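Local coordinates for lipase (Photobacterium sp. M37, PDB 2ORY), which probably hydrolyses triacylglycerols, releasing fatty acids, as a cold-adapted class 3 lipase of the alpha/beta hydrolase fold, at residues I160-G164 / S196-D200; P292-N296 / Y316-M320; K112-A116 / L133-Q137; G225-R230 / Q285-E289. One frame throughout, in Å; residues are numbered along the deposited sequence.

Contact 1 of 4, residues I160-G164 / S196-D200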
loop_
_atom_site.group_PDB
_atom_site.type_symbol
_atom_site.label_atom_id
_atom_site.label_comp_id
_atom_site.label_asym_id
_atom_site.label_seq_id
_atom_site.Cartn_x
_atom_site.Cartn_y
_atom_site.Cartn_z
ATOM N N ILE A 160 -17.004 14.093 9.099
ATOM C CA ILE A 160 -16.432 15.433 8.991
ATOM C C ILE A 160 -17.420 16.542 8.642
ATOM O O ILE A 160 -17.148 17.720 8.890
ATOM C CB ILE A 160 -15.286 15.449 7.948
ATOM C CG1 ILE A 160 -14.173 14.523 8.414
ATOM C CG2 ILE A 160 -14.749 16.872 7.735
ATOM C CD1 ILE A 160 -12.999 14.462 7.447
ATOM N N GLY A 161 -18.566 16.183 8.076
ATOM C CA GLY A 161 -19.535 17.199 7.685
ATOM C C GLY A 161 -19.150 17.737 6.312
ATOM O O GLY A 161 -17.971 17.680 5.942
ATOM N N PRO A 162 -20.107 18.280 5.537
ATOM C CA PRO A 162 -19.839 18.820 4.195
ATOM C C PRO A 162 -18.776 19.920 4.107
ATOM O O PRO A 162 -18.197 20.131 3.045
ATOM C CB PRO A 162 -21.219 19.298 3.732
ATOM C CG PRO A 162 -21.883 19.700 5.027
ATOM C CD PRO A 162 -21.499 18.547 5.939
ATOM N N GLU A 163 -18.511 20.620 5.207
ATOM C CA GLU A 163 -17.502 21.683 5.183
ATOM C C GLU A 163 -16.494 21.578 6.320
ATOM O O GLU A 163 -15.661 22.464 6.504
ATOM C CB GLU A 163 -18.177 23.051 5.246
ATOM C CG GLU A 163 -19.032 23.369 4.038
ATOM C CD GLU A 163 -18.238 23.339 2.747
ATOM O OE1 GLU A 163 -17.227 24.069 2.647
ATOM O OE2 GLU A 163 -18.626 22.582 1.833
ATOM N N GLY A 164 -16.566 20.483 7.064
ATOM C CA GLY A 164 -15.686 20.296 8.196
ATOM C C GLY A 164 -14.201 20.365 7.927
ATOM O O GLY A 164 -13.727 20.121 6.817
ATOM N N SER A 196 -15.468 17.585 1.850
ATOM C CA SER A 196 -15.110 18.913 2.349
ATOM C C SER A 196 -13.772 19.355 1.790
ATOM O O SER A 196 -12.815 18.578 1.732
ATOM C CB SER A 196 -15.027 18.935 3.877
ATOM O OG SER A 196 -14.526 20.188 4.342
ATOM N N GLN A 197 -13.706 20.620 1.393
ATOM C CA GLN A 197 -12.479 21.182 0.842
ATOM C C GLN A 197 -11.547 21.552 1.994
ATOM O O GLN A 197 -10.362 21.815 1.793
ATOM C CB GLN A 197 -12.810 22.429 0.007
ATOM C CG GLN A 197 -11.628 23.034 -0.777
ATOM C CD GLN A 197 -11.226 22.237 -2.024
ATOM O OE1 GLN A 197 -11.952 22.210 -3.023
ATOM N NE2 GLN A 197 -10.060 21.590 -1.966
ATOM N N ASN A 198 -12.089 21.558 3.207
ATOM C CA ASN A 198 -11.302 21.922 4.374
ATOM C C ASN A 198 -10.538 20.785 5.027
ATOM O O ASN A 198 -10.146 20.869 6.189
ATOM C CB ASN A 198 -12.200 22.612 5.394
ATOM C CG ASN A 198 -12.777 23.897 4.846
ATOM O OD1 ASN A 198 -12.039 24.741 4.331
ATOM N ND2 ASN A 198 -14.098 24.052 4.934
ATOM N N ILE A 199 -10.326 19.709 4.292
ATOM C CA ILE A 199 -9.559 18.617 4.853
ATOM C C ILE A 199 -8.186 18.595 4.178
ATOM O O ILE A 199 -8.083 18.838 2.975
ATOM C CB ILE A 199 -10.298 17.285 4.677
ATOM C CG1 ILE A 199 -9.326 16.129 4.906
ATOM C CG2 ILE A 199 -10.957 17.245 3.331
ATOM C CD1 ILE A 199 -9.934 14.796 4.678
ATOM N N ASP A 200 -7.143 18.361 4.974
ATOM C CA ASP A 200 -5.760 18.303 4.495
ATOM C C ASP A 200 -5.438 16.837 4.264
ATOM O O ASP A 200 -5.359 16.044 5.215
ATOM C CB ASP A 200 -4.790 18.879 5.537
ATOM C CG ASP A 200 -4.840 20.403 5.608
ATOM O OD1 ASP A 200 -5.869 20.990 5.207
ATOM O OD2 ASP A 200 -3.855 21.015 6.075
HETATM O O HOH W 1 -16.542 16.045 3.859
#
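Ser196 sends its hydroxyl to the backbone of the loop that leaves helix 152-160. Ser196 OG donates to Gly164 O at 2.6 Å, tilted slightly from the carbonyl plane. OG is anti to the backbone N of Ser196 (chi1 173°), which turns it across to Gly164. Ser196 OG also accepts from Asn198 N at 3.0 Å. This closes an ST turn, and two backbone bonds grip OG, one as donor and one as acceptor.

Asn198 makes the second bridge. Its ND2 donates to Glu163 O at 2.7 Å in a fairly straight bond, 162° at the hydrogen. The acceptor lies close to the plane of the Asn198 amide. CG of Asn198 is anti to its own carbonyl carbon and beside the backbone N, and from there the amide reaches Glu163. The Glu163 carboxylate is turned almost perpendicular to this amide, with Glu163 OE1 3.9 Å from Asn198 ND2.

Water 1 adds a third link: it donates to Gly161 O and accepts from Ser196 N at 2.7 Å. One part of the contact is apolar. Ile160 and Ile199 cross at about a right angle and meet through their CD1 methyls, 4.1 Å apart. Both side chains also touch Ile168 of strand 166-173.

Strand 199-206 pairs with strand 166-173 at the edge of the central sheet, and Asn198 and Asp200 both make backbone hydrogen bonds with Ala166. The carbonyls of Gly161, Glu163 and Gly164 each accept a hydrogen bond from the 196-200 side or from water 1. Bonding to backbone oxygens thus fixes the loop to the segment that leads into strand 199-206.

Contact 2 of 4, residues P292-N296 / Y316-M320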
loop_
_atom_site.group_PDB
_atom_site.type_symbol
_atom_site.label_atom_id
_atom_site.label_comp_id
_atom_site.label_asym_id
_atom_site.label_seq_id
_atom_site.Cartn_x
_atom_site.Cartn_y
_atom_site.Cartn_z
ATOM N N PRO A 292 15.441 6.233 -2.385
ATOM C CA PRO A 292 15.009 5.075 -1.600
ATOM C C PRO A 292 15.889 4.874 -0.390
ATOM O O PRO A 292 16.921 5.526 -0.241
ATOM C CB PRO A 292 15.194 3.932 -2.572
ATOM C CG PRO A 292 16.503 4.313 -3.207
ATOM C CD PRO A 292 16.276 5.796 -3.522
ATOM N N LEU A 293 15.470 3.954 0.467
ATOM C CA LEU A 293 16.231 3.588 1.645
ATOM C C LEU A 293 17.193 2.580 1.040
ATOM O O LEU A 293 16.748 1.636 0.389
ATOM C CB LEU A 293 15.334 2.889 2.665
ATOM C CG LEU A 293 13.982 3.530 2.982
ATOM C CD1 LEU A 293 13.156 2.581 3.837
ATOM C CD2 LEU A 293 14.192 4.852 3.693
ATOM N N GLU A 294 18.498 2.788 1.205
ATOM C CA GLU A 294 19.487 1.863 0.649
ATOM C C GLU A 294 19.414 0.568 1.441
ATOM O O GLU A 294 19.758 0.539 2.621
ATOM C CB GLU A 294 20.914 2.430 0.753
ATOM C CG GLU A 294 21.109 3.841 0.181
ATOM C CD GLU A 294 22.592 4.242 0.001
ATOM O OE1 GLU A 294 22.873 5.463 -0.110
ATOM O OE2 GLU A 294 23.472 3.339 -0.047
ATOM N N GLY A 295 18.975 -0.498 0.779
ATOM C CA GLY A 295 18.853 -1.791 1.435
ATOM C C GLY A 295 20.122 -2.618 1.392
ATOM O O GLY A 295 21.050 -2.294 0.664
ATOM N N ASN A 296 20.150 -3.694 2.168
ATOM C CA ASN A 296 21.306 -4.573 2.235
ATOM C C ASN A 296 20.934 -6.022 2.024
ATOM O O ASN A 296 20.111 -6.571 2.755
ATOM C CB ASN A 296 21.975 -4.430 3.592
ATOM C CG ASN A 296 22.446 -3.035 3.838
ATOM O OD1 ASN A 296 23.377 -2.561 3.181
ATOM N ND2 ASN A 296 21.792 -2.346 4.763
ATOM N N TYR A 316 11.521 -2.886 5.303
ATOM C CA TYR A 316 11.054 -1.601 5.796
ATOM C C TYR A 316 11.208 -1.379 7.297
ATOM O O TYR A 316 11.838 -0.404 7.710
ATOM C CB TYR A 316 9.610 -1.359 5.323
ATOM C CG TYR A 316 9.556 -1.269 3.804
ATOM C CD1 TYR A 316 9.613 -2.418 3.015
ATOM C CD2 TYR A 316 9.612 -0.036 3.157
ATOM C CE1 TYR A 316 9.741 -2.343 1.609
ATOM C CE2 TYR A 316 9.740 0.052 1.754
ATOM C CZ TYR A 316 9.808 -1.107 0.988
ATOM O OH TYR A 316 9.964 -1.024 -0.382
ATOM N N PRO A 317 10.648 -2.265 8.136
ATOM C CA PRO A 317 10.806 -2.051 9.580
ATOM C C PRO A 317 12.270 -2.118 9.998
ATOM O O PRO A 317 12.670 -1.536 11.005
ATOM C CB PRO A 317 9.977 -3.172 10.198
ATOM C CG PRO A 317 9.966 -4.230 9.140
ATOM C CD PRO A 317 9.828 -3.455 7.861
ATOM N N GLU A 318 13.079 -2.813 9.209
ATOM C CA GLU A 318 14.490 -2.935 9.533
ATOM C C GLU A 318 15.280 -1.678 9.191
ATOM O O GLU A 318 16.027 -1.161 10.018
ATOM C CB GLU A 318 15.077 -4.152 8.823
ATOM C CG GLU A 318 16.571 -4.278 8.959
ATOM C CD GLU A 318 17.045 -5.713 8.848
ATOM O OE1 GLU A 318 17.050 -6.409 9.888
ATOM O OE2 GLU A 318 17.400 -6.148 7.728
ATOM N N LEU A 319 15.104 -1.177 7.979
ATOM C CA LEU A 319 15.814 0.018 7.539
ATOM C C LEU A 319 15.300 1.295 8.212
ATOM O O LEU A 319 15.908 2.360 8.103
ATOM C CB LEU A 319 15.687 0.157 6.017
ATOM C CG LEU A 319 16.285 -0.982 5.175
ATOM C CD1 LEU A 319 15.946 -0.762 3.713
ATOM C CD2 LEU A 319 17.811 -1.037 5.373
ATOM N N MET A 320 14.175 1.185 8.905
ATOM C CA MET A 320 13.573 2.339 9.556
ATOM C C MET A 320 13.630 2.235 11.071
ATOM O O MET A 320 12.898 2.932 11.776
ATOM C CB MET A 320 12.116 2.505 9.092
ATOM C CG MET A 320 11.957 3.047 7.668
ATOM S SD MET A 320 10.223 3.353 7.136
ATOM C CE MET A 320 10.040 2.031 6.008
#
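Leu293 points its side chain at the last turn of helix 304-319. Leu293 CB lies 3.8 Å from Leu319 CD1. CG is anti to the carbonyl carbon of Leu293 (chi1 -47°), which directs CD1 at Met320. At the tip, Leu293 CD1 meets Met320 CE at 3.8 Å and Met320 CG at 4.0 Å. The Leu293 and Met320 side chains cross at about a right angle. Leu293 CD1 also approaches Tyr316 CD2 obliquely, at 4.5 Å.

This helix end lies beside the probable active site of the alpha/beta hydrolase fold. Helix 304-319 carries His312, which with Ser174 and Asp236 probably forms the Ser-His-Asp catalytic triad, as in related lipases. Tyr316 OH is hydrogen-bonded to Asp236 and to Asn233 N, and the Tyr316 ring meets His173 edge-to-face.

Leu319 packs from the helix side. Leu319 CD1 also touches Gly295 CA at 3.8 Å, while Leu319 CD2 lies 3.7 Å from Glu294 O. The Met320 chain bends at chi3, bringing CE to the edge of the Tyr316 ring, in its plane. Along the loop, Leu293 pairs through its backbone with Ala232 and Ser234, and Gly295 N bonds to Ser234 OG.

Contact 3 of 4, residues K112-A116 / L133-Q137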
loop_
_atom_site.group_PDB
_atom_site.type_symbol
_atom_site.label_atom_id
_atom_site.label_comp_id
_atom_site.label_asym_id
_atom_site.label_seq_id
_atom_site.Cartn_x
_atom_site.Cartn_y
_atom_site.Cartn_z
ATOM N N LYS A 112 -8.675 5.432 -18.251
ATOM C CA LYS A 112 -8.306 6.814 -18.041
ATOM C C LYS A 112 -8.782 7.198 -16.650
ATOM O O LYS A 112 -9.841 6.749 -16.202
ATOM C CB LYS A 112 -8.929 7.730 -19.108
ATOM C CG LYS A 112 -10.427 7.870 -19.031
ATOM C CD LYS A 112 -10.867 9.323 -19.216
ATOM C CE LYS A 112 -10.518 9.871 -20.592
ATOM N NZ LYS A 112 -10.724 11.356 -20.649
ATOM N N TRP A 113 -7.960 7.978 -15.957
ATOM C CA TRP A 113 -8.279 8.459 -14.623
ATOM C C TRP A 113 -9.621 9.173 -14.757
ATOM O O TRP A 113 -9.766 10.126 -15.527
ATOM C CB TRP A 113 -7.195 9.425 -14.152
ATOM C CG TRP A 113 -7.421 9.981 -12.790
ATOM C CD1 TRP A 113 -7.585 11.299 -12.463
ATOM C CD2 TRP A 113 -7.433 9.251 -11.552
ATOM N NE1 TRP A 113 -7.689 11.433 -11.096
ATOM C CE2 TRP A 113 -7.601 10.198 -10.513
ATOM C CE3 TRP A 113 -7.319 7.892 -11.223
ATOM C CZ2 TRP A 113 -7.656 9.829 -9.162
ATOM C CZ3 TRP A 113 -7.374 7.520 -9.872
ATOM C CH2 TRP A 113 -7.541 8.489 -8.860
ATOM N N PRO A 114 -10.626 8.711 -14.010
ATOM C CA PRO A 114 -11.937 9.345 -14.108
ATOM C C PRO A 114 -12.230 10.602 -13.300
ATOM O O PRO A 114 -13.260 11.229 -13.517
ATOM C CB PRO A 114 -12.899 8.199 -13.767
ATOM C CG PRO A 114 -12.125 7.355 -12.822
ATOM C CD PRO A 114 -10.695 7.408 -13.321
ATOM N N TYR A 115 -11.329 11.012 -12.416
ATOM C CA TYR A 115 -11.630 12.166 -11.578
ATOM C C TYR A 115 -10.963 13.497 -11.886
ATOM O O TYR A 115 -11.123 14.439 -11.129
ATOM C CB TYR A 115 -11.385 11.792 -10.111
ATOM C CG TYR A 115 -12.015 10.473 -9.753
ATOM C CD1 TYR A 115 -11.241 9.313 -9.624
ATOM C CD2 TYR A 115 -13.393 10.368 -9.599
ATOM C CE1 TYR A 115 -11.831 8.088 -9.352
ATOM C CE2 TYR A 115 -13.986 9.153 -9.333
ATOM C CZ TYR A 115 -13.204 8.018 -9.210
ATOM O OH TYR A 115 -13.816 6.819 -8.962
ATOM N N ALA A 116 -10.204 13.571 -12.971
ATOM C CA ALA A 116 -9.556 14.814 -13.367
ATOM C C ALA A 116 -8.939 14.675 -14.753
ATOM O O ALA A 116 -8.554 13.578 -15.170
ATOM C CB ALA A 116 -8.487 15.216 -12.360
ATOM N N LEU A 133 -9.170 0.059 -6.543
ATOM C CA LEU A 133 -9.760 1.285 -5.994
ATOM C C LEU A 133 -11.287 1.174 -5.902
ATOM O O LEU A 133 -11.864 1.576 -4.895
ATOM C CB LEU A 133 -9.409 2.503 -6.867
ATOM C CG LEU A 133 -10.115 3.825 -6.502
ATOM C CD1 LEU A 133 -9.760 4.234 -5.074
ATOM C CD2 LEU A 133 -9.708 4.916 -7.488
ATOM N N LYS A 134 -11.930 0.633 -6.950
ATOM C CA LYS A 134 -13.399 0.479 -6.969
ATOM C C LYS A 134 -13.864 -0.435 -5.843
ATOM O O LYS A 134 -14.908 -0.187 -5.245
ATOM C CB LYS A 134 -13.911 -0.060 -8.322
ATOM C CG LYS A 134 -13.611 0.865 -9.525
ATOM C CD LYS A 134 -14.115 2.313 -9.322
ATOM C CE LYS A 134 -13.018 3.395 -9.499
ATOM N NZ LYS A 134 -12.388 3.445 -10.866
ATOM N N THR A 135 -13.102 -1.489 -5.554
ATOM C CA THR A 135 -13.480 -2.372 -4.459
ATOM C C THR A 135 -13.376 -1.609 -3.131
ATOM O O THR A 135 -14.198 -1.809 -2.242
ATOM C CB THR A 135 -12.590 -3.624 -4.402
ATOM O OG1 THR A 135 -11.256 -3.251 -4.027
ATOM C CG2 THR A 135 -12.545 -4.286 -5.753
ATOM N N LEU A 136 -12.370 -0.738 -2.986
ATOM C CA LEU A 136 -12.244 0.056 -1.750
ATOM C C LEU A 136 -13.352 1.119 -1.629
ATOM O O LEU A 136 -13.759 1.465 -0.528
ATOM C CB LEU A 136 -10.876 0.763 -1.672
ATOM C CG LEU A 136 -9.612 -0.122 -1.603
ATOM C CD1 LEU A 136 -8.379 0.743 -1.502
ATOM C CD2 LEU A 136 -9.693 -1.061 -0.416
ATOM N N GLN A 137 -13.823 1.640 -2.764
ATOM C CA GLN A 137 -14.857 2.672 -2.779
ATOM C C GLN A 137 -16.219 2.091 -2.464
ATOM O O GLN A 137 -17.132 2.812 -2.057
ATOM C CB GLN A 137 -14.928 3.369 -4.155
ATOM C CG GLN A 137 -13.644 4.052 -4.614
ATOM C CD GLN A 137 -13.763 4.645 -6.012
ATOM O OE1 GLN A 137 -14.331 4.026 -6.912
ATOM N NE2 GLN A 137 -13.211 5.846 -6.205
#
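Tyr115 and Gln137 reach toward each other from opposite directions. Gln137 NE2 donates to Tyr115 OH at 3.0 Å. The bond is fairly straight, 163° at the hydrogen, and OH lies in the plane of the Gln137 amide. The amide plane stands 76° from that of the Tyr115 ring. Extension beyond CG (chi2 177°) lets the Gln137 amide reach from the helix to the phenol. Lys134 meets the phenol through its aliphatic part: Lys134 CE is 3.6 Å from Tyr115 OH. The Lys134 chain is bent at three torsions.

Leu133 fills the apolar side. Leu133 CD2 lies 4.2 Å from Tyr115 CE1, and also 4.2 Å from Trp113 CZ3. One methyl therefore meets both aromatic residues.

A second shell holds the Tyr115 ring. Pro114 CG sits over one face, 3.6 Å above the plane and toward the rim. Tyr115 CD1 in turn lies over one face of the Trp113 ring, also toward the rim. Farther out, Trp113 NE1 is hydrogen-bonded to Asp189 of helix 175-189. Trp113 also meets Phe216 edge-to-face, and Tyr115 meets Trp186.

Segment 112-116 leaves strand 110-112, which pairs with strand 124-126. Helix 127-138 follows that second strand at once. The contact thus packs the first residues of the long loop between the two antiparallel strands against the helix after them, beside helix 175-189 of the alpha/beta hydrolase core.

Contact 4 of 4, residues G225-R230 / Q285-E289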
loop_
_atom_site.group_PDB
_atom_site.type_symbol
_atom_site.label_atom_id
_atom_site.label_comp_id
_atom_site.label_asym_id
_atom_site.label_seq_id
_atom_site.Cartn_x
_atom_site.Cartn_y
_atom_site.Cartn_z
ATOM N N GLY A 225 2.399 16.930 -4.193
ATOM C CA GLY A 225 3.696 17.526 -3.948
ATOM C C GLY A 225 4.331 16.998 -2.682
ATOM O O GLY A 225 4.660 15.817 -2.597
ATOM N N ASP A 226 4.487 17.871 -1.693
ATOM C CA ASP A 226 5.106 17.492 -0.424
ATOM C C ASP A 226 4.211 16.640 0.455
ATOM O O ASP A 226 4.704 15.970 1.359
ATOM C CB ASP A 226 5.530 18.722 0.379
ATOM C CG ASP A 226 6.733 19.418 -0.216
ATOM O OD1 ASP A 226 7.738 18.735 -0.519
ATOM O OD2 ASP A 226 6.667 20.656 -0.374
ATOM N N GLN A 227 2.910 16.664 0.196
ATOM C CA GLN A 227 1.978 15.879 0.994
ATOM C C GLN A 227 2.070 14.378 0.723
ATOM O O GLN A 227 1.291 13.599 1.276
ATOM C CB GLN A 227 0.560 16.384 0.787
ATOM C CG GLN A 227 0.400 17.810 1.261
ATOM C CD GLN A 227 0.579 17.946 2.759
ATOM O OE1 GLN A 227 -0.322 17.617 3.539
ATOM N NE2 GLN A 227 1.750 18.424 3.176
ATOM N N CYS A 228 2.998 13.975 -0.142
ATOM C CA CYS A 228 3.229 12.549 -0.384
ATOM C C CYS A 228 4.693 12.199 -0.159
ATOM O O CYS A 228 5.598 12.810 -0.746
ATOM C CB CYS A 228 2.837 12.098 -1.807
ATOM S SG CYS A 228 3.346 10.344 -2.196
ATOM N N THR A 229 4.922 11.218 0.706
ATOM C CA THR A 229 6.269 10.735 0.971
ATOM C C THR A 229 6.287 9.270 0.546
ATOM O O THR A 229 5.768 8.411 1.244
ATOM C CB THR A 229 6.629 10.839 2.471
ATOM O OG1 THR A 229 6.600 12.215 2.862
ATOM C CG2 THR A 229 8.034 10.257 2.740
ATOM N N ARG A 230 6.873 8.996 -0.611
ATOM C CA ARG A 230 6.944 7.633 -1.157
ATOM C C ARG A 230 8.171 6.919 -0.605
ATOM O O ARG A 230 9.303 7.299 -0.898
ATOM C CB ARG A 230 7.034 7.695 -2.685
ATOM C CG ARG A 230 6.122 6.736 -3.427
ATOM C CD ARG A 230 6.898 5.778 -4.280
ATOM N NE ARG A 230 7.841 6.431 -5.177
ATOM C CZ ARG A 230 8.841 5.792 -5.779
ATOM N NH1 ARG A 230 9.010 4.489 -5.573
ATOM N NH2 ARG A 230 9.681 6.452 -6.566
ATOM N N GLN A 285 6.578 5.666 -11.715
ATOM C CA GLN A 285 6.428 5.835 -10.281
ATOM C C GLN A 285 6.024 7.275 -9.975
ATOM O O GLN A 285 6.406 8.189 -10.703
ATOM C CB GLN A 285 7.781 5.527 -9.648
ATOM C CG GLN A 285 7.844 4.722 -8.353
ATOM C CD GLN A 285 6.638 3.850 -8.041
ATOM O OE1 GLN A 285 5.563 4.358 -7.742
ATOM N NE2 GLN A 285 6.828 2.527 -8.077
ATOM N N ILE A 286 5.229 7.456 -8.918
ATOM C CA ILE A 286 4.820 8.779 -8.448
ATOM C C ILE A 286 6.042 9.173 -7.629
ATOM O O ILE A 286 6.720 8.294 -7.092
ATOM C CB ILE A 286 3.582 8.718 -7.503
ATOM C CG1 ILE A 286 3.825 7.681 -6.399
ATOM C CG2 ILE A 286 2.320 8.411 -8.297
ATOM C CD1 ILE A 286 2.685 7.556 -5.390
ATOM N N LYS A 287 6.320 10.469 -7.512
ATOM C CA LYS A 287 7.518 10.929 -6.797
ATOM C C LYS A 287 8.667 10.001 -7.205
ATOM O O LYS A 287 9.352 9.413 -6.375
ATOM C CB LYS A 287 7.303 10.892 -5.283
ATOM C CG LYS A 287 6.015 11.583 -4.800
ATOM C CD LYS A 287 5.926 13.072 -5.176
ATOM C CE LYS A 287 7.067 13.888 -4.578
ATOM N NZ LYS A 287 7.009 13.958 -3.096
ATOM N N ALA A 288 8.863 9.876 -8.508
ATOM C CA ALA A 288 9.905 9.014 -9.049
ATOM C C ALA A 288 11.345 9.424 -8.723
ATOM O O ALA A 288 12.258 8.606 -8.825
ATOM C CB ALA A 288 9.735 8.897 -10.560
ATOM N N GLU A 289 11.561 10.671 -8.327
ATOM C CA GLU A 289 12.919 11.110 -8.023
ATOM C C GLU A 289 13.255 10.923 -6.550
ATOM O O GLU A 289 14.383 11.172 -6.130
ATOM C CB GLU A 289 13.117 12.587 -8.389
ATOM C CG GLU A 289 12.713 12.971 -9.804
ATOM C CD GLU A 289 11.334 13.614 -9.857
ATOM O OE1 GLU A 289 11.041 14.309 -10.852
ATOM O OE2 GLU A 289 10.541 13.423 -8.906
HETATM O O HOH W 2 8.236 11.166 -1.853
#
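Two loops of the alpha/beta hydrolase fold meet here: one follows helix 214-224, the other lies between helices 265-278 and 304-319. Lys287 and Arg230 reach across in opposite directions, each to backbone carbonyls. Lys287 NZ donates to Gly225 O and to Cys228 O, both at 3.0 Å. It approaches Gly225 O from above the carbonyl plane, but lies nearer the carbonyl plane of Cys228 (tilted 19°). The Lys287 chain curls at chi2, chi3 and chi4, all near -60°, which brings NZ back to these oxygens. Water 2 accepts from NZ and from Arg230 N.

Arg230 NH2 donates to Lys287 O at 3.0 Å, with 162° at the hydrogen. That oxygen lies near the guanidinium plane, while NH2 stands above the carbonyl plane. Arg230 NE makes a weak bond to Ile286 O.

Apolar parts fill in between. Arg230 CG lies 3.9 Å from Ile286 CG1, and Cys228 SG is 3.9 Å from Lys287 CG.

Asp221 of helix 214-224 accepts from Lys287 N, and Phe220 touches both Cys228 and Ile286. Strand 199-206 borders the 225-230 loop: Gln227 and Thr229 make backbone bonds with Thr203, and Cys228 and Arg230 touch Pro205.

Overall arrangement
From the N terminus, contact 3 closes first, joining the loop after strand 110-112 to helix 127-138. Contact 1 follows. Its loop spans strand 166-173 and helix 175-189, and ties the approach to that strand to the lead-in of edge strand 199-206. Contact 4 then closes a long loop of 54 residues, from the end of helix 214-224 to 285-289. Contact 2 opens just after it and ends on helix 304-319. All four are in series; none nests or crosses. The centres of contacts 2 and 4 lie about 17 Å apart, while contacts 2 and 3 lie on opposite sides of the chain's centre. Strand 199-206 takes part in contact 1 and borders contacts 2 and 4.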